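Local coordinates for protein transcriptional activator of comK gene (Bacillus halodurans, PDB 2HQB) that probably activates expression of the comK gene and, as a BMP-family lipoprotein with a PnrA-like substrate-binding fold, may bind a small ligand, at residues A[183-189]-A[205-210]; A[127-131]-A[152-157]; A[223-229]-A[259-265]; A[111-115]-A[253-257]. Numbering follows the deposited sequence.

How the interactions relate
All four contacts lie in or beside one lobe of a two-lobed periplasmic-binding-protein fold. Interactions 1, 2 and 3 are pairings within its mixed sheet. Interaction 1 is buried, and its strand 184-186 also bonds to strand 128-133 of interaction 2, whose partner 155-160 is an edge strand, so that contact is only partly buried. Interaction 3 adds the antiparallel strand 260-262 at the other edge and bonds to interaction 1 through G209 and T226. Backbone hydrogen bonds dominate these three. Interaction 4, also buried, is held by apolar and aromatic packing instead; about 9 Å from interaction 3 between centres, it sets helix 110-122 against the segment leading into strand 260-262.

Interaction 1. Residues A[183-189]-A[205-210]; sequences DVFYPAG and DFAIGY
Strands 184-186 and 206-210 run parallel, their short axes 4.4 Å apart at closest approach and inclined by 24°. V184 lies beside F206 (CA-CA 4.6 Å) and F185 beside A207 (CA-CA 4.5 Å). The backbone ladder runs F206 N to D183 O (3.1 Å), F185 N to F206 O (2.7 Å) and I208 N to F185 O (2.7 Å). V184 (t) shares one face with F206 (m), and its CG1 lies 4.2 Å from F206 CB. F185 (m) takes the face of A207; its ring edge meets D205 CB, 4.0 Å from F185 CE1, and F174 of helix 167-178 packs edge-to-face with it. Y186 (t) leans across to I208 (m), with Y186 CD1 3.6 Å from I208 CB. Beyond the ladder P187 and A188 each centre an inverse gamma turn, so the backbone curls over Y210 (t). A188 CA sits 3.7 Å from the centroid of the Y210 ring in a CH-pi contact, and A188 CB is 3.5 Å from Y210 CE1. The Y186 and Y210 rings meet obliquely, centroids 5.8 Å apart, while the Y186 hydroxyl bonds to T226 of strand 222-228, beyond strand 206-211. At the other end D183 (p) turns its carboxylate to S124. With helix 193-203 connecting the strands, this is the beta-alpha-beta crossover unit of the parallel sheet in a periplasmic-binding-protein lobe.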
loop_
_atom_site.group_PDB
_atom_site.type_symbol
_atom_site.label_atom_id
_atom_site.label_comp_id
_atom_site.label_asym_id
_atom_site.label_seq_id
_atom_site.Cartn_x
_atom_site.Cartn_y
_atom_site.Cartn_z
ATOM N N ASP A 183 -10.966 16.145 -13.523
ATOM C CA ASP A 183 -9.747 16.083 -14.308
ATOM C C ASP A 183 -8.489 15.531 -13.616
ATOM O O ASP A 183 -7.417 15.473 -14.215
ATOM C CB ASP A 183 -9.471 17.479 -14.876
ATOM C CG ASP A 183 -9.351 18.546 -13.789
ATOM O OD1 ASP A 183 -9.039 19.711 -14.136
ATOM O OD2 ASP A 183 -9.571 18.222 -12.594
ATOM N N VAL A 184 -8.605 15.163 -12.349
ATOM C CA VAL A 184 -7.487 14.576 -11.628
ATOM C C VAL A 184 -8.085 13.369 -10.917
ATOM O O VAL A 184 -9.044 13.510 -10.148
ATOM C CB VAL A 184 -6.893 15.550 -10.608
ATOM C CG1 VAL A 184 -5.642 14.961 -9.984
ATOM C CG2 VAL A 184 -6.580 16.859 -11.288
ATOM N N PHE A 185 -7.533 12.187 -11.194
ATOM C CA PHE A 185 -8.028 10.949 -10.593
ATOM C C PHE A 185 -7.066 10.154 -9.662
ATOM O O PHE A 185 -5.830 10.128 -9.825
ATOM C CB PHE A 185 -8.558 10.043 -11.693
ATOM C CG PHE A 185 -9.630 10.679 -12.542
ATOM C CD1 PHE A 185 -9.304 11.595 -13.537
ATOM C CD2 PHE A 185 -10.964 10.308 -12.394
ATOM C CE1 PHE A 185 -10.290 12.128 -14.385
ATOM C CE2 PHE A 185 -11.960 10.832 -13.239
ATOM C CZ PHE A 185 -11.618 11.742 -14.236
ATOM N N TYR A 186 -7.671 9.537 -8.653
ATOM C CA TYR A 186 -6.964 8.729 -7.670
ATOM C C TYR A 186 -7.633 7.362 -7.739
ATOM O O TYR A 186 -8.592 7.108 -7.009
ATOM C CB TYR A 186 -7.150 9.326 -6.272
ATOM C CG TYR A 186 -6.328 8.638 -5.213
ATOM C CD1 TYR A 186 -5.048 8.135 -5.500
ATOM C CD2 TYR A 186 -6.803 8.501 -3.913
ATOM C CE1 TYR A 186 -4.254 7.510 -4.502
ATOM C CE2 TYR A 186 -6.010 7.880 -2.918
ATOM C CZ TYR A 186 -4.742 7.395 -3.232
ATOM O OH TYR A 186 -3.962 6.833 -2.253
ATOM N N PRO A 187 -7.164 6.475 -8.639
ATOM C CA PRO A 187 -7.798 5.143 -8.737
ATOM C C PRO A 187 -7.135 4.201 -7.733
ATOM O O PRO A 187 -6.203 3.461 -8.048
ATOM C CB PRO A 187 -7.602 4.779 -10.209
ATOM C CG PRO A 187 -6.284 5.473 -10.572
ATOM C CD PRO A 187 -6.165 6.709 -9.707
ATOM N N ALA A 188 -7.651 4.265 -6.508
ATOM C CA ALA A 188 -7.116 3.542 -5.379
ATOM C C ALA A 188 -7.503 2.087 -5.224
ATOM O O ALA A 188 -8.156 1.693 -4.236
ATOM C CB ALA A 188 -7.437 4.314 -4.107
ATOM N N GLY A 189 -7.063 1.291 -6.197
ATOM C CA GLY A 189 -7.317 -0.146 -6.201
ATOM C C GLY A 189 -6.179 -0.769 -6.961
ATOM O O GLY A 189 -6.056 -0.514 -8.143
ATOM N N ASP A 205 -6.037 13.342 -18.957
ATOM C CA ASP A 205 -6.242 13.882 -17.621
ATOM C C ASP A 205 -5.036 13.507 -16.726
ATOM O O ASP A 205 -4.091 12.848 -17.180
ATOM C CB ASP A 205 -7.572 13.363 -17.047
ATOM C CG ASP A 205 -8.785 14.177 -17.536
ATOM O OD1 ASP A 205 -8.764 15.410 -17.336
ATOM O OD2 ASP A 205 -9.749 13.603 -18.107
ATOM N N PHE A 206 -5.066 13.949 -15.473
ATOM C CA PHE A 206 -4.008 13.665 -14.493
ATOM C C PHE A 206 -4.405 12.587 -13.479
ATOM O O PHE A 206 -5.555 12.492 -13.070
ATOM C CB PHE A 206 -3.654 14.941 -13.722
ATOM C CG PHE A 206 -2.852 15.921 -14.518
ATOM C CD1 PHE A 206 -2.948 17.284 -14.266
ATOM C CD2 PHE A 206 -1.967 15.483 -15.494
ATOM C CE1 PHE A 206 -2.173 18.191 -14.972
ATOM C CE2 PHE A 206 -1.186 16.388 -16.202
ATOM C CZ PHE A 206 -1.295 17.744 -15.934
ATOM N N ALA A 207 -3.453 11.763 -13.071
ATOM C CA ALA A 207 -3.789 10.763 -12.082
ATOM C C ALA A 207 -2.802 10.796 -10.925
ATOM O O ALA A 207 -1.774 11.468 -11.003
ATOM C CB ALA A 207 -3.803 9.402 -12.718
ATOM N N ILE A 208 -3.154 10.112 -9.836
ATOM C CA ILE A 208 -2.261 9.970 -8.673
ATOM C C ILE A 208 -1.921 8.472 -8.556
ATOM O O ILE A 208 -2.826 7.630 -8.518
ATOM C CB ILE A 208 -2.908 10.412 -7.322
ATOM C CG1 ILE A 208 -3.256 11.904 -7.341
ATOM C CG2 ILE A 208 -1.925 10.160 -6.181
ATOM C CD1 ILE A 208 -2.089 12.791 -7.611
ATOM N N GLY A 209 -0.629 8.143 -8.525
ATOM C CA GLY A 209 -0.217 6.753 -8.395
ATOM C C GLY A 209 -0.677 6.067 -7.103
ATOM O O GLY A 209 -0.844 6.702 -6.056
ATOM N N TYR A 210 -0.862 4.753 -7.173
ATOM C CA TYR A 210 -1.313 3.982 -6.023
ATOM C C TYR A 210 -0.369 2.853 -5.601
ATOM O O TYR A 210 -0.069 1.968 -6.395
ATOM C CB TYR A 210 -2.689 3.375 -6.311
ATOM C CG TYR A 210 -3.358 2.849 -5.072
ATOM C CD1 TYR A 210 -3.725 3.735 -4.039
ATOM C CD2 TYR A 210 -3.620 1.479 -4.914
ATOM C CE1 TYR A 210 -4.338 3.283 -2.881
ATOM C CE2 TYR A 210 -4.235 1.001 -3.742
ATOM C CZ TYR A 210 -4.592 1.923 -2.724
ATOM O OH TYR A 210 -5.174 1.496 -1.542
#

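Interaction 2. Residues A[127-131]-A[152-157]; sequences HKVGV and NESEAF
Strand 128-131 and strand 155-157 are parallel neighbours, axes 4.4 Å apart at closest approach and inclined by 27°; H127 faces S154, K128 faces E155, V129 faces A156 and G130 faces F157 (CA-CA 4.3 Å). N152 opens segment 152-157 with its CB directed toward H127, whose imidazole face lies over N152 CG. S154 (m) is buried, its CB 3.1 Å from H127 O, and it also packs on A121 of helix 110-122. E155 O accepts a weak hydrogen bond from V129 N (3.3 Å) and receives K128 CA at 3.4 Å. The E155 side chain (t) shares a face with the extended K128 (m, then t throughout); K128 CE is 4.2 Å from E155 OE1, and K128 NZ hydrogen-bonds E180 O. A156 turns to the opposite face, its CB 3.8 Å from V129 CG2, near V145 of helix 139-150. F157 (m) has the firmest bonds: F157 N to V129 O is 2.7 Å, and V131 N to F157 O is 2.6 Å. G130 CA is 2.9 Å from F157 O, where a beta carbon would be tight. The F157 ring lies near the K128 side chain, F157 CE1 4.2 Å from K128 CG. Helix 139-150 completes this beta-alpha-beta unit at the sheet edge, where the chemistry grades from a weak bond at exposed E155 to two short ones at buried F157.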
loop_
_atom_site.group_PDB
_atom_site.type_symbol
_atom_site.label_atom_id
_atom_site.label_comp_id
_atom_site.label_asym_id
_atom_site.label_seq_id
_atom_site.Cartn_x
_atom_site.Cartn_y
_atom_site.Cartn_z
ATOM N N HIS A 127 -11.191 22.356 -10.486
ATOM C CA HIS A 127 -11.397 22.247 -9.049
ATOM C C HIS A 127 -12.362 21.104 -8.731
ATOM O O HIS A 127 -13.226 21.218 -7.858
ATOM C CB HIS A 127 -11.923 23.567 -8.518
ATOM C CG HIS A 127 -10.855 24.598 -8.392
ATOM N ND1 HIS A 127 -9.879 24.761 -9.350
ATOM C CD2 HIS A 127 -10.561 25.464 -7.395
ATOM C CE1 HIS A 127 -9.021 25.680 -8.945
ATOM N NE2 HIS A 127 -9.412 26.120 -7.763
ATOM N N LYS A 128 -12.201 20.012 -9.479
ATOM C CA LYS A 128 -13.001 18.803 -9.334
ATOM C C LYS A 128 -12.094 17.570 -9.405
ATOM O O LYS A 128 -11.679 17.159 -10.496
ATOM C CB LYS A 128 -14.050 18.720 -10.438
ATOM C CG LYS A 128 -15.211 19.669 -10.247
ATOM C CD LYS A 128 -16.279 19.362 -11.294
ATOM C CE LYS A 128 -17.562 20.141 -11.076
ATOM N NZ LYS A 128 -18.559 19.780 -12.116
ATOM N N VAL A 129 -11.793 16.984 -8.247
ATOM C CA VAL A 129 -10.939 15.806 -8.173
ATOM C C VAL A 129 -11.790 14.600 -7.810
ATOM O O VAL A 129 -12.869 14.747 -7.226
ATOM C CB VAL A 129 -9.905 15.963 -7.098
ATOM C CG1 VAL A 129 -9.185 17.273 -7.267
ATOM C CG2 VAL A 129 -10.584 15.889 -5.742
ATOM N N GLY A 130 -11.298 13.407 -8.146
ATOM C CA GLY A 130 -12.050 12.199 -7.847
ATOM C C GLY A 130 -11.265 10.958 -7.444
ATOM O O GLY A 130 -10.122 10.730 -7.880
ATOM N N VAL A 131 -11.897 10.158 -6.586
ATOM C CA VAL A 131 -11.337 8.910 -6.133
ATOM C C VAL A 131 -12.202 7.764 -6.619
ATOM O O VAL A 131 -13.413 7.817 -6.435
ATOM C CB VAL A 131 -11.330 8.784 -4.604
ATOM C CG1 VAL A 131 -10.806 7.390 -4.204
ATOM C CG2 VAL A 131 -10.466 9.823 -4.006
ATOM N N ASN A 152 -7.706 24.386 -1.868
ATOM C CA ASN A 152 -8.140 24.668 -3.208
ATOM C C ASN A 152 -9.631 24.544 -3.121
ATOM O O ASN A 152 -10.380 24.998 -3.983
ATOM C CB ASN A 152 -7.606 23.578 -4.119
ATOM C CG ASN A 152 -7.699 23.928 -5.564
ATOM O OD1 ASN A 152 -8.105 23.100 -6.387
ATOM N ND2 ASN A 152 -7.307 25.156 -5.904
ATOM N N GLU A 153 -10.048 23.899 -2.046
ATOM C CA GLU A 153 -11.447 23.643 -1.810
ATOM C C GLU A 153 -12.093 23.133 -3.097
ATOM O O GLU A 153 -13.045 23.719 -3.594
ATOM C CB GLU A 153 -12.119 24.917 -1.320
ATOM C CG GLU A 153 -11.642 25.300 0.068
ATOM C CD GLU A 153 -12.306 26.554 0.603
ATOM O OE1 GLU A 153 -13.557 26.596 0.615
ATOM O OE2 GLU A 153 -11.576 27.489 1.016
ATOM N N SER A 154 -11.564 22.042 -3.643
ATOM C CA SER A 154 -12.120 21.455 -4.857
ATOM C C SER A 154 -13.151 20.385 -4.487
ATOM O O SER A 154 -12.900 19.534 -3.639
ATOM C CB SER A 154 -11.017 20.805 -5.692
ATOM O OG SER A 154 -9.896 21.651 -5.783
ATOM N N GLU A 155 -14.312 20.431 -5.121
ATOM C CA GLU A 155 -15.340 19.434 -4.867
ATOM C C GLU A 155 -14.794 18.049 -5.249
ATOM O O GLU A 155 -14.468 17.804 -6.421
ATOM C CB GLU A 155 -16.597 19.730 -5.692
ATOM C CG GLU A 155 -17.466 18.519 -5.876
ATOM C CD GLU A 155 -18.907 18.845 -6.217
ATOM O OE1 GLU A 155 -19.161 19.513 -7.257
ATOM O OE2 GLU A 155 -19.789 18.409 -5.429
ATOM N N ALA A 156 -14.714 17.151 -4.258
ATOM C CA ALA A 156 -14.201 15.791 -4.447
ATOM C C ALA A 156 -15.265 14.742 -4.784
ATOM O O ALA A 156 -16.311 14.687 -4.169
ATOM C CB ALA A 156 -13.428 15.362 -3.206
ATOM N N PHE A 157 -14.989 13.912 -5.777
ATOM C CA PHE A 157 -15.926 12.869 -6.148
ATOM C C PHE A 157 -15.368 11.502 -5.802
ATOM O O PHE A 157 -14.291 11.130 -6.255
ATOM C CB PHE A 157 -16.214 12.897 -7.637
ATOM C CG PHE A 157 -16.982 14.075 -8.068
ATOM C CD1 PHE A 157 -16.452 15.350 -7.925
ATOM C CD2 PHE A 157 -18.219 13.921 -8.664
ATOM C CE1 PHE A 157 -17.146 16.462 -8.384
ATOM C CE2 PHE A 157 -18.922 15.030 -9.123
ATOM C CZ PHE A 157 -18.389 16.301 -8.989
#

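Interaction 3. Residues A[223-229]-A[259-265]; sequences LTSTVQH and VVSLGEF
Antiparallel strands 223-228 and 260-262 approach to 4.7 Å between axes, with N-to-C directions at 169°. V227 and S261 form the hydrogen-bonded pair (CA-CA 5.1 Å): S261 N to V227 O is 2.9 Å, and V227 N to S261 O, 3.0 Å, is weak. T226 with L262 (CA-CA 4.9 Å) and Q228 with V260 (CA-CA 4.7 Å) are non-hydrogen-bonded pairs. The ladder extends to G263 N with S225 O (2.6 Å) and H229 N with V259 O (2.9 Å). G263 passes so near S225 that a beta carbon there would clash with S225 OG, a hydroxyl that bonds to D213 O. On one face V227 (t) and S261 (p) lie together, V227 CB 3.7 Å from S261 OG. H229 (m), at the N-cap of helix 230-240, folds its ring back so that H229 NE2 hydrogen-bonds S261 OG at 2.7 Å. The opposite face carries T226, Q228, V260 and L262; T226 CG2 is 4.4 Å from L262 CD2, T226 OG1 hydrogen-bonds Y186 OH and G209 O, and M112 of helix 110-122 packs on this side. T224 (m) places CG2 3.8 Å from L262 CB and bonds T224 OG1 to L223 O at 2.6 Å. Strand 260-262 thus adds an antiparallel edge to an otherwise parallel sheet, with backbone bonds setting the register, a histidine-serine bond fastening one face and looser side-chain packing against M112 on the other.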
loop_
_atom_site.group_PDB
_atom_site.type_symbol
_atom_site.label_atom_id
_atom_site.label_comp_id
_atom_site.label_asym_id
_atom_site.label_seq_id
_atom_site.Cartn_x
_atom_site.Cartn_y
_atom_site.Cartn_z
ATOM N N LEU A 223 1.004 12.747 -11.638
ATOM C CA LEU A 223 1.383 13.925 -10.871
ATOM C C LEU A 223 2.281 13.476 -9.747
ATOM O O LEU A 223 3.338 14.059 -9.489
ATOM C CB LEU A 223 0.131 14.563 -10.280
ATOM C CG LEU A 223 -0.965 14.773 -11.329
ATOM C CD1 LEU A 223 -2.227 15.319 -10.681
ATOM C CD2 LEU A 223 -0.439 15.719 -12.404
ATOM N N THR A 224 1.821 12.426 -9.074
ATOM C CA THR A 224 2.540 11.803 -7.966
ATOM C C THR A 224 1.883 10.472 -7.619
ATOM O O THR A 224 0.852 10.106 -8.185
ATOM C CB THR A 224 2.579 12.753 -6.741
ATOM O OG1 THR A 224 3.632 13.687 -6.962
ATOM C CG2 THR A 224 2.854 12.030 -5.419
ATOM N N SER A 225 2.488 9.752 -6.686
ATOM C CA SER A 225 1.980 8.468 -6.277
ATOM C C SER A 225 2.009 8.343 -4.760
ATOM O O SER A 225 2.948 8.817 -4.116
ATOM C CB SER A 225 2.843 7.386 -6.931
ATOM O OG SER A 225 3.539 7.938 -8.039
ATOM N N THR A 226 0.965 7.737 -4.194
ATOM C CA THR A 226 0.906 7.493 -2.756
ATOM C C THR A 226 1.585 6.113 -2.552
ATOM O O THR A 226 0.964 5.073 -2.613
ATOM C CB THR A 226 -0.594 7.542 -2.209
ATOM O OG1 THR A 226 -1.434 6.589 -2.875
ATOM C CG2 THR A 226 -1.185 8.925 -2.442
ATOM N N VAL A 227 2.886 6.131 -2.312
ATOM C CA VAL A 227 3.675 4.914 -2.180
ATOM C C VAL A 227 3.763 4.225 -0.811
ATOM O O VAL A 227 3.948 4.879 0.213
ATOM C CB VAL A 227 5.101 5.209 -2.655
ATOM C CG1 VAL A 227 5.905 3.933 -2.773
ATOM C CG2 VAL A 227 5.041 5.948 -3.967
ATOM N N GLN A 228 3.626 2.896 -0.816
ATOM C CA GLN A 228 3.745 2.094 0.395
ATOM C C GLN A 228 4.894 1.122 0.120
ATOM O O GLN A 228 4.804 0.291 -0.777
ATOM C CB GLN A 228 2.442 1.353 0.682
ATOM C CG GLN A 228 1.292 2.315 0.944
ATOM C CD GLN A 228 0.038 1.631 1.445
ATOM O OE1 GLN A 228 -0.313 0.557 0.980
ATOM N NE2 GLN A 228 -0.650 2.257 2.393
ATOM N N HIS A 229 5.978 1.226 0.887
ATOM C CA HIS A 229 7.139 0.382 0.632
ATOM C C HIS A 229 7.139 -0.957 1.291
ATOM O O HIS A 229 7.809 -1.159 2.307
ATOM C CB HIS A 229 8.414 1.128 1.005
ATOM C CG HIS A 229 8.510 2.483 0.377
ATOM N ND1 HIS A 229 8.985 2.680 -0.903
ATOM C CD2 HIS A 229 8.129 3.700 0.826
ATOM C CE1 HIS A 229 8.894 3.961 -1.213
ATOM N NE2 HIS A 229 8.378 4.601 -0.182
ATOM N N VAL A 259 8.250 4.040 5.627
ATOM C CA VAL A 259 7.865 3.079 4.632
ATOM C C VAL A 259 6.606 3.522 3.923
ATOM O O VAL A 259 5.856 2.706 3.356
ATOM C CB VAL A 259 7.690 1.706 5.264
ATOM C CG1 VAL A 259 8.987 1.259 5.838
ATOM C CG2 VAL A 259 6.639 1.757 6.328
ATOM N N VAL A 260 6.372 4.828 3.979
ATOM C CA VAL A 260 5.235 5.433 3.296
ATOM C C VAL A 260 5.713 6.768 2.792
ATOM O O VAL A 260 6.366 7.517 3.523
ATOM C CB VAL A 260 4.052 5.683 4.207
ATOM C CG1 VAL A 260 3.049 6.559 3.498
ATOM C CG2 VAL A 260 3.405 4.374 4.574
ATOM N N SER A 261 5.385 7.077 1.547
ATOM C CA SER A 261 5.823 8.331 0.967
ATOM C C SER A 261 4.987 8.814 -0.221
ATOM O O SER A 261 3.869 8.343 -0.459
ATOM C CB SER A 261 7.263 8.154 0.519
ATOM O OG SER A 261 7.343 7.076 -0.393
ATOM N N LEU A 262 5.547 9.777 -0.948
ATOM C CA LEU A 262 4.926 10.297 -2.148
ATOM C C LEU A 262 5.908 9.979 -3.263
ATOM O O LEU A 262 7.114 9.924 -3.029
ATOM C CB LEU A 262 4.718 11.808 -2.075
ATOM C CG LEU A 262 3.491 12.338 -1.351
ATOM C CD1 LEU A 262 3.228 13.716 -1.870
ATOM C CD2 LEU A 262 2.290 11.492 -1.620
ATOM N N GLY A 263 5.385 9.772 -4.469
ATOM C CA GLY A 263 6.230 9.450 -5.600
ATOM C C GLY A 263 6.842 10.666 -6.264
ATOM O O GLY A 263 6.408 11.798 -6.021
ATOM N N GLU A 264 7.834 10.437 -7.123
ATOM C CA GLU A 264 8.485 11.548 -7.773
ATOM C C GLU A 264 7.437 12.363 -8.468
ATOM O O GLU A 264 6.647 11.835 -9.254
ATOM C CB GLU A 264 9.552 11.074 -8.763
ATOM C CG GLU A 264 9.057 10.567 -10.098
ATOM C CD GLU A 264 10.208 10.314 -11.070
ATOM O OE1 GLU A 264 11.126 9.529 -10.726
ATOM O OE2 GLU A 264 10.194 10.899 -12.178
ATOM N N PHE A 265 7.418 13.653 -8.155
ATOM C CA PHE A 265 6.440 14.550 -8.749
ATOM C C PHE A 265 6.662 14.639 -10.224
ATOM O O PHE A 265 7.746 14.352 -10.712
ATOM C CB PHE A 265 6.540 15.948 -8.152
ATOM C CG PHE A 265 6.139 16.021 -6.708
ATOM C CD1 PHE A 265 7.055 15.788 -5.708
ATOM C CD2 PHE A 265 4.827 16.300 -6.352
ATOM C CE1 PHE A 265 6.661 15.832 -4.365
ATOM C CE2 PHE A 265 4.430 16.345 -5.019
ATOM C CZ PHE A 265 5.337 16.115 -4.032
#

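Interaction 4. Residues A[111-115]-A[253-257]; sequences AMGYF and YDFQD
The F255 ring is the bump, and the hollow that takes it is lined by A111, M112 and F115 on one side of helix 110-122. Residues 111-115 are helical, F115 N bonding to A111 O at 3.1 Å. Residues 255-257 have helical backbone angles without the regular hydrogen bonds. F255 (m) points toward the helix and enters edge first: its CD1 lies 3.6 Å from A111 CB, and its CE1 is 3.4 Å from M112 N and 3.8 Å from M112 CB. F115 (m) directs its ring edge at the F255 face in an offset edge-to-face pair, centroids 5.3 Å apart and planes at 87°, with F115 CD2 3.6 Å from F255 CE1. D254 (t) sets its OD1 3.6 Å from A111 CB; D254 OD1 accepts a weak hydrogen bond from F255 N (2.6 Å), and its OD2 bonds to Y284. I281 of helix 271-286 touches both phenylalanines. Small A111 lets the ring approach closely, so cohesion between helix and loop is apolar and aromatic.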
loop_
_atom_site.group_PDB
_atom_site.type_symbol
_atom_site.label_atom_id
_atom_site.label_comp_id
_atom_site.label_asym_id
_atom_site.label_seq_id
_atom_site.Cartn_x
_atom_site.Cartn_y
_atom_site.Cartn_z
ATOM N N ALA A 111 -2.886 9.684 5.902
ATOM C CA ALA A 111 -1.825 10.638 5.560
ATOM C C ALA A 111 -1.522 10.721 4.083
ATOM O O ALA A 111 -1.774 11.737 3.432
ATOM C CB ALA A 111 -0.547 10.297 6.295
HETATM N N MSE A 112 -0.972 9.641 3.546
HETATM C CA MSE A 112 -0.607 9.628 2.140
HETATM C C MSE A 112 -1.723 10.094 1.230
HETATM O O MSE A 112 -1.464 10.732 0.228
HETATM C CB MSE A 112 -0.139 8.231 1.716
HETATM C CG MSE A 112 -1.240 7.239 1.332
HETATM SE SE MSE A 112 -0.496 5.431 0.966
HETATM C CE MSE A 112 -2.171 4.536 0.611
ATOM N N GLY A 113 -2.965 9.789 1.573
ATOM C CA GLY A 113 -4.064 10.196 0.721
ATOM C C GLY A 113 -4.274 11.691 0.751
ATOM O O GLY A 113 -4.601 12.321 -0.255
ATOM N N TYR A 114 -4.071 12.252 1.934
ATOM C CA TYR A 114 -4.231 13.660 2.150
ATOM C C TYR A 114 -3.248 14.400 1.257
ATOM O O TYR A 114 -3.639 15.100 0.321
ATOM C CB TYR A 114 -3.980 13.933 3.618
ATOM C CG TYR A 114 -4.400 15.296 4.099
ATOM C CD1 TYR A 114 -5.734 15.577 4.408
ATOM C CD2 TYR A 114 -3.457 16.299 4.274
ATOM C CE1 TYR A 114 -6.106 16.818 4.882
ATOM C CE2 TYR A 114 -3.818 17.535 4.744
ATOM C CZ TYR A 114 -5.134 17.792 5.050
ATOM O OH TYR A 114 -5.440 19.027 5.565
ATOM N N PHE A 115 -1.963 14.237 1.538
ATOM C CA PHE A 115 -0.922 14.891 0.753
ATOM C C PHE A 115 -1.073 14.674 -0.742
ATOM O O PHE A 115 -0.765 15.573 -1.532
ATOM C CB PHE A 115 0.450 14.395 1.202
ATOM C CG PHE A 115 0.705 14.622 2.638
ATOM C CD1 PHE A 115 0.688 15.909 3.146
ATOM C CD2 PHE A 115 0.855 13.558 3.498
ATOM C CE1 PHE A 115 0.805 16.135 4.485
ATOM C CE2 PHE A 115 0.977 13.775 4.856
ATOM C CZ PHE A 115 0.947 15.074 5.352
ATOM N N TYR A 253 2.355 1.232 10.364
ATOM C CA TYR A 253 3.405 2.048 9.752
ATOM C C TYR A 253 2.879 3.185 8.892
ATOM O O TYR A 253 1.858 3.039 8.222
ATOM C CB TYR A 253 4.324 1.140 8.952
ATOM C CG TYR A 253 4.881 0.015 9.791
ATOM C CD1 TYR A 253 4.072 -1.031 10.226
ATOM C CD2 TYR A 253 6.204 0.008 10.164
ATOM C CE1 TYR A 253 4.586 -2.052 11.017
ATOM C CE2 TYR A 253 6.725 -1.002 10.944
ATOM C CZ TYR A 253 5.918 -2.027 11.369
ATOM O OH TYR A 253 6.470 -3.001 12.168
ATOM N N ASP A 254 3.580 4.317 8.905
ATOM C CA ASP A 254 3.129 5.500 8.162
ATOM C C ASP A 254 4.327 6.315 7.729
ATOM O O ASP A 254 5.444 5.799 7.704
ATOM C CB ASP A 254 2.242 6.354 9.068
ATOM C CG ASP A 254 1.322 7.269 8.308
ATOM O OD1 ASP A 254 1.517 7.438 7.090
ATOM O OD2 ASP A 254 0.404 7.833 8.945
ATOM N N PHE A 255 4.111 7.587 7.395
ATOM C CA PHE A 255 5.220 8.455 6.962
ATOM C C PHE A 255 6.355 8.565 7.972
ATOM O O PHE A 255 7.512 8.693 7.603
ATOM C CB PHE A 255 4.729 9.858 6.668
ATOM C CG PHE A 255 4.214 10.050 5.266
ATOM C CD1 PHE A 255 2.849 9.999 4.996
ATOM C CD2 PHE A 255 5.081 10.414 4.239
ATOM C CE1 PHE A 255 2.355 10.325 3.733
ATOM C CE2 PHE A 255 4.587 10.739 2.975
ATOM C CZ PHE A 255 3.223 10.698 2.725
ATOM N N GLN A 256 6.008 8.516 9.250
ATOM C CA GLN A 256 6.990 8.618 10.322
ATOM C C GLN A 256 7.911 7.393 10.391
ATOM O O GLN A 256 9.070 7.511 10.756
ATOM C CB GLN A 256 6.269 8.798 11.657
ATOM C CG GLN A 256 4.951 9.583 11.568
ATOM C CD GLN A 256 3.725 8.693 11.760
ATOM O OE1 GLN A 256 3.717 7.827 12.631
ATOM N NE2 GLN A 256 2.686 8.911 10.959
ATOM N N ASP A 257 7.409 6.217 10.032
ATOM C CA ASP A 257 8.224 5.011 10.093
ATOM C C ASP A 257 9.100 4.838 8.861
ATOM O O ASP A 257 9.906 3.918 8.806
ATOM C CB ASP A 257 7.343 3.778 10.285
ATOM C CG ASP A 257 6.268 3.978 11.359
ATOM O OD1 ASP A 257 5.696 2.966 11.823
ATOM O OD2 ASP A 257 5.978 5.137 11.734
#